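Side-chain contacts in alpha-1,2-mannosidase (Bacteroides thetaiotaomicron, PDB 2WW2), which hydrolyses alpha-mannosidic bonds with inversion of configuration, as a calcium-dependent family 92 glycoside hydrolase of a human gut symbiont: residues G78-M83 with I231-S236; V145-Y150 with N182-E187; I156-E159 with L164-G167; D201-H206 with C216-F221; F221-P224 with K228-I231. One frame throughout, in Å; residues are numbered along the deposited sequence.

Contact 1. Residues G78-M83 with I231-S236; sequences GTFSIM and IRTASS
The Phe80 ring meets Thr233 at its edge: the hydroxyl OG1 of Thr233 lies near the ring plane, 3.7 Å from CZ of Phe80. The hydroxyl only packs against this rim, its hydrogen bond going to the backbone oxygen of Met185. Phe184, on strand 182-188, stacks on the Phe80 ring. Thr233 turns OG1 anti to its own backbone N (chi1 -172°), which carries the oxygen alongside the strand and past the ring while CG2 takes the side nearer Ile82. CD1 of Ile82 stands 4.2 Å from that CG2 of Thr233. The two strands, 80-83 and 231-236, run antiparallel at 178° with axes 10.7 Å apart. That spacing belongs to facing layers of a beta-sandwich, here in the N-terminal domain, and the contact is therefore made by side chains alone. Further along, Ile82 and Ile231 pass flank to flank, pointing opposite ways, and their branches touch where CG2 of Ile82 comes within 3.9 Å of CD1 of Ile231. Phe133 of strand 130-136 packs on both isoleucines, while Met186 lies against Phe80, Ile82 and Thr233.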
# COMPACT_ATOMS: atom_id res chain seq x y z
N GLY A 78 -15.65 40.02 3.01
CA GLY A 78 -15.20 41.41 3.17
C GLY A 78 -13.95 41.66 2.36
O GLY A 78 -13.01 42.25 2.86
N THR A 79 -13.94 41.20 1.11
CA THR A 79 -12.72 41.22 0.28
C THR A 79 -12.87 42.11 -0.95
O THR A 79 -13.95 42.15 -1.57
CB THR A 79 -12.27 39.76 -0.11
OG1 THR A 79 -11.02 39.79 -0.82
CG2 THR A 79 -13.31 39.03 -0.96
N PHE A 80 -11.81 42.84 -1.29
CA PHE A 80 -11.74 43.60 -2.53
C PHE A 80 -10.30 43.51 -3.03
O PHE A 80 -9.44 42.99 -2.31
CB PHE A 80 -12.22 45.06 -2.33
CG PHE A 80 -11.28 45.93 -1.55
CD1 PHE A 80 -10.34 46.72 -2.20
CD2 PHE A 80 -11.37 46.01 -0.16
CE1 PHE A 80 -9.47 47.54 -1.49
CE2 PHE A 80 -10.49 46.85 0.55
CZ PHE A 80 -9.54 47.60 -0.11
N SER A 81 -10.03 43.95 -4.26
CA SER A 81 -8.64 43.87 -4.72
C SER A 81 -8.23 45.15 -5.43
O SER A 81 -9.08 45.92 -5.89
CB SER A 81 -8.38 42.67 -5.65
OG SER A 81 -9.04 42.84 -6.90
N ILE A 82 -6.93 45.33 -5.55
CA ILE A 82 -6.36 46.46 -6.26
C ILE A 82 -5.35 45.85 -7.24
O ILE A 82 -4.61 44.95 -6.86
CB ILE A 82 -5.62 47.37 -5.26
CG1 ILE A 82 -6.61 48.13 -4.37
CG2 ILE A 82 -4.71 48.34 -5.99
CD1 ILE A 82 -5.95 48.77 -3.15
N MET A 83 -5.34 46.31 -8.49
CA MET A 83 -4.45 45.74 -9.49
C MET A 83 -3.89 46.83 -10.39
O MET A 83 -4.60 47.41 -11.20
CB MET A 83 -5.18 44.68 -10.34
CG MET A 83 -4.27 43.99 -11.33
SD MET A 83 -2.87 43.17 -10.51
CE MET A 83 -2.16 42.33 -11.93
N ILE A 231 -0.36 54.17 -3.21
CA ILE A 231 -1.78 53.94 -2.96
C ILE A 231 -1.91 53.63 -1.49
O ILE A 231 -1.23 52.74 -0.99
CB ILE A 231 -2.33 52.71 -3.72
CG1 ILE A 231 -1.92 52.75 -5.20
CG2 ILE A 231 -3.88 52.64 -3.61
CD1 ILE A 231 -2.37 51.52 -6.01
N ARG A 232 -2.78 54.36 -0.80
CA ARG A 232 -2.99 54.15 0.63
C ARG A 232 -4.40 53.68 0.79
O ARG A 232 -5.29 54.25 0.18
CB ARG A 232 -2.83 55.46 1.42
CG ARG A 232 -1.46 56.09 1.26
CD ARG A 232 -1.35 57.48 1.95
NE ARG A 232 -0.07 58.05 1.57
CZ ARG A 232 0.08 58.99 0.65
NH1 ARG A 232 -0.99 59.51 0.06
NH2 ARG A 232 1.30 59.41 0.32
N THR A 233 -4.61 52.65 1.61
CA THR A 233 -5.96 52.10 1.76
C THR A 233 -6.23 51.57 3.18
O THR A 233 -5.31 51.17 3.89
CB THR A 233 -6.20 51.01 0.67
OG1 THR A 233 -7.57 50.59 0.68
CG2 THR A 233 -5.30 49.78 0.88
N ALA A 234 -7.48 51.64 3.61
CA ALA A 234 -7.89 51.00 4.86
C ALA A 234 -9.37 50.67 4.75
O ALA A 234 -10.07 51.18 3.87
CB ALA A 234 -7.64 51.92 6.07
N SER A 235 -9.83 49.78 5.62
CA SER A 235 -11.23 49.39 5.60
C SER A 235 -11.76 49.25 7.02
O SER A 235 -10.98 49.25 8.00
CB SER A 235 -11.43 48.06 4.84
OG SER A 235 -10.98 46.95 5.61
N SER A 236 -13.07 49.12 7.13
CA SER A 236 -13.73 48.95 8.42
C SER A 236 -14.94 48.05 8.23
O SER A 236 -15.55 48.04 7.16
CB SER A 236 -14.20 50.32 8.97
OG SER A 236 -14.93 50.16 10.17

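Contact 2. Residues V145-Y150 with N182-E187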
# COMPACT_ATOMS: atom_id res chain seq x y z
N VAL A 145 -4.81 51.70 -12.50
CA VAL A 145 -5.07 50.84 -11.37
C VAL A 145 -6.54 50.45 -11.47
O VAL A 145 -7.39 51.32 -11.70
CB VAL A 145 -4.81 51.57 -10.04
CG1 VAL A 145 -5.27 50.71 -8.84
CG2 VAL A 145 -3.32 51.99 -9.93
N VAL A 146 -6.83 49.16 -11.31
CA VAL A 146 -8.20 48.69 -11.26
C VAL A 146 -8.53 48.30 -9.83
O VAL A 146 -7.74 47.60 -9.17
CB VAL A 146 -8.44 47.46 -12.16
CG1 VAL A 146 -9.83 46.84 -11.90
CG2 VAL A 146 -8.26 47.84 -13.64
N VAL A 147 -9.70 48.74 -9.38
CA VAL A 147 -10.22 48.36 -8.08
C VAL A 147 -11.41 47.42 -8.34
O VAL A 147 -12.29 47.71 -9.14
CB VAL A 147 -10.68 49.58 -7.28
CG1 VAL A 147 -11.32 49.16 -5.99
CG2 VAL A 147 -9.48 50.53 -6.98
N ASP A 148 -11.39 46.27 -7.67
CA ASP A 148 -12.37 45.22 -7.91
C ASP A 148 -13.05 45.00 -6.58
O ASP A 148 -12.41 44.59 -5.60
CB ASP A 148 -11.63 43.96 -8.42
CG ASP A 148 -12.57 42.77 -8.66
OD1 ASP A 148 -13.55 42.61 -7.91
OD2 ASP A 148 -12.30 42.00 -9.61
N ALA A 149 -14.35 45.32 -6.51
CA ALA A 149 -15.07 45.26 -5.25
C ALA A 149 -15.83 43.94 -5.09
O ALA A 149 -16.66 43.79 -4.18
CB ALA A 149 -16.03 46.49 -5.10
N TYR A 150 -15.52 42.99 -5.97
CA TYR A 150 -16.01 41.60 -5.92
C TYR A 150 -17.49 41.53 -6.27
O TYR A 150 -18.12 42.56 -6.56
CB TYR A 150 -15.77 41.00 -4.54
CG TYR A 150 -14.92 39.74 -4.54
CD1 TYR A 150 -15.48 38.50 -4.26
CD2 TYR A 150 -13.56 39.80 -4.80
CE1 TYR A 150 -14.70 37.34 -4.23
CE2 TYR A 150 -12.76 38.64 -4.78
CZ TYR A 150 -13.36 37.42 -4.48
OH TYR A 150 -12.61 36.27 -4.41
N ASN A 182 -17.94 45.31 4.22
CA ASN A 182 -16.66 45.91 4.51
C ASN A 182 -16.57 47.24 3.74
O ASN A 182 -16.76 47.26 2.52
CB ASN A 182 -15.51 44.94 4.17
CG ASN A 182 -14.15 45.52 4.47
OD1 ASN A 182 -13.65 45.48 5.61
ND2 ASN A 182 -13.52 46.05 3.44
N TYR A 183 -16.35 48.33 4.47
CA TYR A 183 -16.34 49.68 3.88
C TYR A 183 -14.89 50.06 3.68
O TYR A 183 -14.12 50.08 4.64
CB TYR A 183 -17.02 50.66 4.83
CG TYR A 183 -18.43 50.23 5.19
CD1 TYR A 183 -19.50 50.50 4.34
CD2 TYR A 183 -18.68 49.52 6.36
CE1 TYR A 183 -20.81 50.10 4.67
CE2 TYR A 183 -19.99 49.12 6.70
CZ TYR A 183 -21.03 49.41 5.84
OH TYR A 183 -22.30 49.00 6.15
N PHE A 184 -14.50 50.35 2.44
CA PHE A 184 -13.09 50.61 2.18
C PHE A 184 -12.86 52.00 1.58
O PHE A 184 -13.79 52.63 1.05
CB PHE A 184 -12.48 49.52 1.29
CG PHE A 184 -13.11 49.41 -0.08
CD1 PHE A 184 -12.69 50.24 -1.12
CD2 PHE A 184 -14.08 48.45 -0.34
CE1 PHE A 184 -13.27 50.13 -2.40
CE2 PHE A 184 -14.67 48.33 -1.61
CZ PHE A 184 -14.26 49.17 -2.64
N MET A 185 -11.63 52.50 1.70
CA MET A 185 -11.27 53.75 1.05
C MET A 185 -9.80 53.71 0.70
O MET A 185 -9.00 53.02 1.35
CB MET A 185 -11.57 54.99 1.91
CG MET A 185 -10.67 55.20 3.12
SD MET A 185 -10.74 56.89 3.80
CE MET A 185 -9.75 57.83 2.65
N MET A 186 -9.46 54.45 -0.35
CA MET A 186 -8.08 54.51 -0.77
C MET A 186 -7.75 55.86 -1.39
O MET A 186 -8.64 56.59 -1.86
CB MET A 186 -7.76 53.38 -1.75
CG MET A 186 -8.47 53.48 -3.05
SD MET A 186 -8.19 52.02 -4.07
CE MET A 186 -9.36 50.90 -3.31
N GLU A 187 -6.48 56.20 -1.36
CA GLU A 187 -6.06 57.49 -1.85
C GLU A 187 -4.86 57.26 -2.75
O GLU A 187 -4.07 56.37 -2.47
CB GLU A 187 -5.66 58.36 -0.66
CG GLU A 187 -5.17 59.75 -1.06
CD GLU A 187 -4.55 60.48 0.11
OE1 GLU A 187 -3.64 59.93 0.77
OE2 GLU A 187 -4.97 61.61 0.37
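Inside the beta-sandwich of the N-terminal domain, Val147 meets Met186 and Phe184 of the facing layer, and Ala149 adds a second touch on Phe184. Met186 reaches toward Val147 tip to tip, with its chain bent at the last torsion (chi3 80°) so that the sulfur and methyl both bear on the valine. CG2 of Val147 is 3.5 Å from SD of Met186, and CE of Met186 lies 3.7 Å from CG1 of Val147. This branch CG1 also approaches CE1 of Phe184 obliquely at 4.2 Å. With an alanine here, both of these methyls are gone, and the thioether of Met186 would probably be left with a gap beside it and more freedom to swing. Strand 143-148 lies in one layer between strands 80-86 and 216-221, and strand 182-188 belongs to the other, so these contacts bridge the sandwich interior. CB of Ala149 sits at the edge of the Phe184 ring, 4.0 Å from CZ of Phe184. Just there the chain turns: OD1 of Asp148 accepts from N of Tyr150 at 2.8 Å, an Asx turn. The other carboxylate oxygen of Asp148 pairs with Arg96 and takes a hydrogen bond from Asn48.

Contact 3. Residues I156-E159 with L164-G167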
# COMPACT_ATOMS: atom_id res chain seq x y z
N ILE A 156 -18.85 51.14 -5.70
CA ILE A 156 -17.64 51.94 -5.72
C ILE A 156 -17.99 53.37 -6.12
O ILE A 156 -18.80 53.58 -7.02
CB ILE A 156 -16.63 51.41 -6.76
CG1 ILE A 156 -16.31 49.93 -6.52
CG2 ILE A 156 -15.32 52.22 -6.71
CD1 ILE A 156 -15.43 49.32 -7.63
N THR A 157 -17.37 54.33 -5.45
CA THR A 157 -17.48 55.73 -5.83
C THR A 157 -16.09 56.32 -6.01
O THR A 157 -15.20 56.11 -5.18
CB THR A 157 -18.28 56.54 -4.78
OG1 THR A 157 -19.60 56.00 -4.67
CG2 THR A 157 -18.38 58.01 -5.19
N ILE A 158 -15.88 57.04 -7.10
CA ILE A 158 -14.59 57.67 -7.37
C ILE A 158 -14.75 59.16 -7.19
O ILE A 158 -15.75 59.73 -7.59
CB ILE A 158 -14.16 57.44 -8.84
CG1 ILE A 158 -14.25 55.97 -9.23
CG2 ILE A 158 -12.73 58.02 -9.08
CD1 ILE A 158 -13.94 55.71 -10.69
N GLU A 159 -13.75 59.79 -6.57
CA GLU A 159 -13.71 61.24 -6.48
C GLU A 159 -12.37 61.67 -7.07
O GLU A 159 -11.42 61.92 -6.35
CB GLU A 159 -13.85 61.70 -5.03
CG GLU A 159 -15.18 61.26 -4.41
CD GLU A 159 -15.34 61.74 -2.98
OE1 GLU A 159 -14.99 60.99 -2.05
OE2 GLU A 159 -15.81 62.88 -2.79
N LEU A 164 -9.48 60.06 -4.55
CA LEU A 164 -10.02 59.08 -3.61
C LEU A 164 -10.92 58.07 -4.29
O LEU A 164 -11.63 58.41 -5.24
CB LEU A 164 -10.86 59.78 -2.51
CG LEU A 164 -10.15 60.69 -1.51
CD1 LEU A 164 -11.16 61.30 -0.51
CD2 LEU A 164 -9.04 59.92 -0.79
N VAL A 165 -10.91 56.84 -3.78
CA VAL A 165 -11.93 55.86 -4.16
C VAL A 165 -12.50 55.26 -2.88
O VAL A 165 -11.75 54.92 -1.98
CB VAL A 165 -11.37 54.73 -5.05
CG1 VAL A 165 -12.39 53.59 -5.18
CG2 VAL A 165 -11.02 55.27 -6.44
N LYS A 166 -13.82 55.16 -2.79
CA LYS A 166 -14.43 54.52 -1.63
C LYS A 166 -15.38 53.45 -2.14
O LYS A 166 -15.80 53.49 -3.30
CB LYS A 166 -15.20 55.56 -0.80
CG LYS A 166 -14.28 56.65 -0.24
CD LYS A 166 -15.06 57.68 0.60
CE LYS A 166 -14.10 58.75 1.12
NZ LYS A 166 -14.84 59.91 1.68
N GLY A 167 -15.75 52.49 -1.29
CA GLY A 167 -16.69 51.47 -1.74
C GLY A 167 -17.14 50.54 -0.64
O GLY A 167 -16.72 50.67 0.52
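Residues 156-159 and 164-167 run antiparallel, 4.6 Å apart at the axes and at 163°, joined by four backbone hydrogen bonds. Thr157 and Lys166 form one hydrogen-bonded pair, with N of Thr157 2.8 Å from O of Lys166 and N of Lys166 2.9 Å from O of Thr157. Glu159 and Leu164 form the next, and here the return bond is longer: N of Leu164 stands 3.2 Å from O of Glu159. Non-hydrogen-bonded pairs, Ile156 with Gly167 and Ile158 with Val165, alternate with them. The strands make a beta hairpin within one layer of the sandwich, flanked by strands 209-212 and 182-188, and its inner face carries Ile156, Ile158 and Val165. CG1 of Val165, anti to its backbone N (chi1 168°), crosses over to CG2 of Ile156 at 3.6 Å, while its CG2 lies side by side with CG2 of Ile158 at 4.2 Å. Beyond them lie Ala217 and Leu219 of the facing layer. On the other face Thr157, Glu159, Leu164 and Lys166 line up toward solvent. The extended chains of Glu159 and Lys166 converge diagonally, but OE1 of Glu159 and NZ of Lys166 stay 3.9 Å apart, a long salt bridge. The other oxygen of Glu159 has a closer claim from Lys162 in the hairpin turn.

Contact 4. Residues D201-H206 with C216-F221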
# COMPACT_ATOMS: atom_id res chain seq x y z
N ASP A 201 -21.02 44.13 -16.78
CA ASP A 201 -21.50 44.00 -18.14
C ASP A 201 -20.88 45.06 -19.04
O ASP A 201 -20.41 44.75 -20.13
CB ASP A 201 -23.00 44.17 -18.16
CG ASP A 201 -23.60 43.79 -19.50
OD1 ASP A 201 -23.75 42.57 -19.76
OD2 ASP A 201 -23.93 44.70 -20.28
N THR A 202 -20.90 46.30 -18.59
CA THR A 202 -20.46 47.43 -19.39
C THR A 202 -19.38 48.22 -18.67
O THR A 202 -19.48 48.46 -17.47
CB THR A 202 -21.65 48.38 -19.67
OG1 THR A 202 -22.77 47.61 -20.12
CG2 THR A 202 -21.30 49.41 -20.73
N LEU A 203 -18.37 48.63 -19.43
CA LEU A 203 -17.40 49.61 -18.95
C LEU A 203 -17.90 51.02 -19.27
O LEU A 203 -18.13 51.35 -20.43
CB LEU A 203 -16.04 49.36 -19.62
CG LEU A 203 -14.92 50.38 -19.42
CD1 LEU A 203 -14.67 50.67 -17.93
CD2 LEU A 203 -13.66 49.86 -20.08
N LEU A 204 -18.07 51.85 -18.25
CA LEU A 204 -18.63 53.19 -18.44
C LEU A 204 -17.60 54.27 -18.15
O LEU A 204 -17.36 54.61 -16.99
CB LEU A 204 -19.83 53.36 -17.53
CG LEU A 204 -20.92 52.30 -17.74
CD1 LEU A 204 -21.68 51.95 -16.46
CD2 LEU A 204 -21.86 52.74 -18.85
N HIS A 205 -17.00 54.83 -19.19
CA HIS A 205 -15.98 55.88 -18.99
C HIS A 205 -16.56 57.16 -18.38
O HIS A 205 -17.70 57.53 -18.66
CB HIS A 205 -15.27 56.15 -20.31
CG HIS A 205 -14.65 54.92 -20.91
ND1 HIS A 205 -13.42 54.44 -20.51
CD2 HIS A 205 -15.10 54.06 -21.85
CE1 HIS A 205 -13.13 53.35 -21.19
NE2 HIS A 205 -14.13 53.09 -22.01
N HIS A 206 -15.78 57.83 -17.53
CA HIS A 206 -16.19 59.09 -16.87
C HIS A 206 -17.20 58.89 -15.74
O HIS A 206 -17.45 59.82 -14.98
CB HIS A 206 -16.76 60.11 -17.87
CG HIS A 206 -15.77 60.58 -18.88
ND1 HIS A 206 -15.66 60.02 -20.13
CD2 HIS A 206 -14.84 61.57 -18.83
CE1 HIS A 206 -14.71 60.63 -20.81
NE2 HIS A 206 -14.20 61.58 -20.04
N CYS A 216 -16.32 47.08 -10.60
CA CYS A 216 -14.92 47.48 -10.64
C CYS A 216 -14.84 48.95 -11.04
O CYS A 216 -15.81 49.55 -11.54
CB CYS A 216 -14.14 46.62 -11.64
SG CYS A 216 -14.18 44.80 -11.32
N ALA A 217 -13.67 49.54 -10.84
CA ALA A 217 -13.45 50.92 -11.27
C ALA A 217 -12.03 50.98 -11.74
O ALA A 217 -11.18 50.21 -11.27
CB ALA A 217 -13.65 51.89 -10.12
N TYR A 218 -11.77 51.87 -12.68
CA TYR A 218 -10.38 52.10 -13.10
C TYR A 218 -10.01 53.55 -12.95
O TYR A 218 -10.86 54.44 -13.03
CB TYR A 218 -10.13 51.62 -14.54
CG TYR A 218 -10.54 52.60 -15.61
CD1 TYR A 218 -9.67 53.64 -15.99
CD2 TYR A 218 -11.77 52.51 -16.24
CE1 TYR A 218 -10.03 54.54 -16.98
CE2 TYR A 218 -12.14 53.42 -17.22
CZ TYR A 218 -11.25 54.42 -17.59
OH TYR A 218 -11.60 55.33 -18.56
N LEU A 219 -8.73 53.78 -12.72
CA LEU A 219 -8.13 55.08 -12.66
C LEU A 219 -6.93 55.03 -13.57
O LEU A 219 -6.21 54.03 -13.58
CB LEU A 219 -7.66 55.36 -11.23
CG LEU A 219 -8.81 55.38 -10.23
CD1 LEU A 219 -8.92 54.02 -9.53
CD2 LEU A 219 -8.59 56.49 -9.23
N LYS A 220 -6.74 56.08 -14.37
CA LYS A 220 -5.59 56.18 -15.26
C LYS A 220 -4.68 57.32 -14.80
O LYS A 220 -5.17 58.39 -14.42
CB LYS A 220 -6.09 56.44 -16.69
CG LYS A 220 -5.01 56.41 -17.76
CD LYS A 220 -5.66 56.65 -19.13
CE LYS A 220 -4.81 56.16 -20.28
NZ LYS A 220 -3.57 56.97 -20.43
N PHE A 221 -3.36 57.10 -14.83
CA PHE A 221 -2.41 58.08 -14.31
C PHE A 221 -1.43 58.57 -15.36
O PHE A 221 -1.39 58.08 -16.49
CB PHE A 221 -1.66 57.52 -13.10
CG PHE A 221 -2.56 57.11 -11.98
CD1 PHE A 221 -2.99 58.03 -11.03
CD2 PHE A 221 -3.05 55.81 -11.91
CE1 PHE A 221 -3.86 57.65 -10.02
CE2 PHE A 221 -3.92 55.42 -10.91
CZ PHE A 221 -4.32 56.33 -9.95
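His205 and Tyr218 meet edge against edge, without stacking, their planes at 70° and the side chains crossing at about a right angle. The phenol oxygen comes in at the edge of the imidazole, in its plane, and OH of Tyr218 stands 2.8 Å from ND1 of His205. The bond is nearly straight at 170°, and either partner could supply the proton. CG of Tyr218 sits between its backbone N and carbonyl carbon (chi1 83°), which lifts the ring off its strand and sends OH across to the strand of residues 203-205. Leu203 comes to the same ring from another part of its edge, its chain also crossing that of the tyrosine about perpendicularly. Its CD1 lies near the ring plane, 3.8 Å from CE2 of Tyr218 and equally close to CD2, so leucine and histidine together hold one long side of the phenol. The hydrogen bond ties a buried tyrosine to an exposed histidine, and it probably fixes the imidazole against rotation. The segments are not adjacent: strand 194-198 runs between them and pairs with both. Tyr218 meets Gly196 there by backbone hydrogen bonds. Leu89 and Met91, from the loop after strand 80-86, pack on Tyr218 too, while its neighbour Ala217 turns into the sandwich against Ile156 and Ile158 of strand 154-159.

Contact 5. Residues F221-P224 with K228-I231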
# COMPACT_ATOMS: atom_id res chain seq x y z
N PHE A 221 -3.36 57.10 -14.83
CA PHE A 221 -2.41 58.08 -14.31
C PHE A 221 -1.43 58.57 -15.36
O PHE A 221 -1.39 58.08 -16.49
CB PHE A 221 -1.66 57.52 -13.10
CG PHE A 221 -2.56 57.11 -11.98
CD1 PHE A 221 -2.99 58.03 -11.03
CD2 PHE A 221 -3.05 55.81 -11.91
CE1 PHE A 221 -3.86 57.65 -10.02
CE2 PHE A 221 -3.92 55.42 -10.91
CZ PHE A 221 -4.32 56.33 -9.95
N ASP A 222 -0.64 59.57 -14.98
CA ASP A 222 0.43 60.07 -15.83
C ASP A 222 1.62 60.36 -14.93
O ASP A 222 2.15 61.48 -14.92
CB ASP A 222 0.00 61.33 -16.57
CG ASP A 222 0.96 61.70 -17.66
OD1 ASP A 222 1.76 60.83 -18.07
OD2 ASP A 222 0.91 62.86 -18.12
N VAL A 223 2.03 59.36 -14.17
CA VAL A 223 3.18 59.49 -13.27
C VAL A 223 4.43 59.78 -14.10
O VAL A 223 4.72 59.06 -15.05
CB VAL A 223 3.40 58.20 -12.46
CG1 VAL A 223 4.60 58.38 -11.50
CG2 VAL A 223 2.12 57.81 -11.69
N PRO A 224 5.19 60.84 -13.74
CA PRO A 224 6.38 61.11 -14.56
C PRO A 224 7.47 60.06 -14.38
O PRO A 224 7.58 59.42 -13.33
CB PRO A 224 6.87 62.49 -14.05
CG PRO A 224 5.78 63.02 -13.11
CD PRO A 224 4.97 61.82 -12.66
N LYS A 228 7.04 57.25 -8.50
CA LYS A 228 6.24 56.07 -8.21
C LYS A 228 4.89 56.51 -7.70
O LYS A 228 4.78 57.55 -7.05
CB LYS A 228 6.93 55.17 -7.18
CG LYS A 228 8.30 54.63 -7.65
CD LYS A 228 8.94 53.72 -6.60
CE LYS A 228 9.35 54.53 -5.36
NZ LYS A 228 10.12 53.69 -4.38
N LEU A 229 3.86 55.72 -8.00
CA LEU A 229 2.53 55.97 -7.47
C LEU A 229 2.46 55.33 -6.09
O LEU A 229 2.88 54.19 -5.91
CB LEU A 229 1.48 55.29 -8.37
CG LEU A 229 0.01 55.43 -7.95
CD1 LEU A 229 -0.48 56.87 -8.20
CD2 LEU A 229 -0.85 54.43 -8.71
N THR A 230 1.92 56.07 -5.12
CA THR A 230 1.60 55.48 -3.83
C THR A 230 0.08 55.31 -3.73
O THR A 230 -0.67 56.18 -4.16
CB THR A 230 2.08 56.36 -2.67
OG1 THR A 230 3.51 56.43 -2.69
CG2 THR A 230 1.64 55.78 -1.34
N ILE A 231 -0.36 54.17 -3.21
CA ILE A 231 -1.78 53.94 -2.96
C ILE A 231 -1.91 53.63 -1.49
O ILE A 231 -1.23 52.74 -0.99
CB ILE A 231 -2.33 52.71 -3.72
CG1 ILE A 231 -1.92 52.75 -5.20
CG2 ILE A 231 -3.88 52.64 -3.61
CD1 ILE A 231 -2.37 51.52 -6.01
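Leu229 carries CG anti to its backbone N (chi1 179°), and the second torsion (chi2 72°) then spreads both methyls over the ring of Phe221, which for its part has CG beside the backbone N. The two side chains cross at about a right angle, so leucine branches rather than backbone atoms cover the aromatic face. CD1 of Leu229 sits 4.1 Å from the centroid of the Phe221 ring and 18° off its normal, a CH-pi contact, shifted a little toward the rim. The other methyl, CD2, bears on the CD2-CE2 side, 3.9 Å from CE2 of Phe221. The Phe188 ring meets the same ring, and Val145 packs on both Phe221 and Leu229. Val223, next along the turn, fills in beside the leucine: its CG2 is 4.2 Å from CB of Leu229, while CG1 lies 4.0 Å from the backbone N of Lys228. These residues form the connection from strand 216-221 to strand 229-236, where the chain passes from one layer of the sandwich to the other. Lys228 turns outward and pairs with Glu134. A serine in place of Phe221 takes the ring away, and the methyls of Leu229 would probably be left facing a gap and a poorly matched hydroxyl. Between the segments the grip is dispersion and CH-pi attraction, with little directional pull, so it should depend mainly on the fit of ring, leucine and valine and on keeping water from between them.

How the contacts relate
Contacts 1, 2 and 5 are buried, contacts 3 and 4 only partly. Contacts 1 and 2, their centres 5 Å apart, both bridge the facing layers of the sandwich through apolar side chains, and a salt bridge from Arg232 of contact 1 to Glu187 of contact 2 joins their strands. Contact 3 lies within one layer and is the only one built on a backbone ladder, with an apolar inner face and a mixed, partly charged outer one; Met186 and Phe184 extend that ladder. Contact 4 relies on a phenol-imidazole hydrogen bond across an intervening strand. Contact 5 closes the sandwich end with aromatic-aliphatic packing, sharing Phe221 with contact 4 and Ile231 with contact 1, while Val145 links it to contact 2.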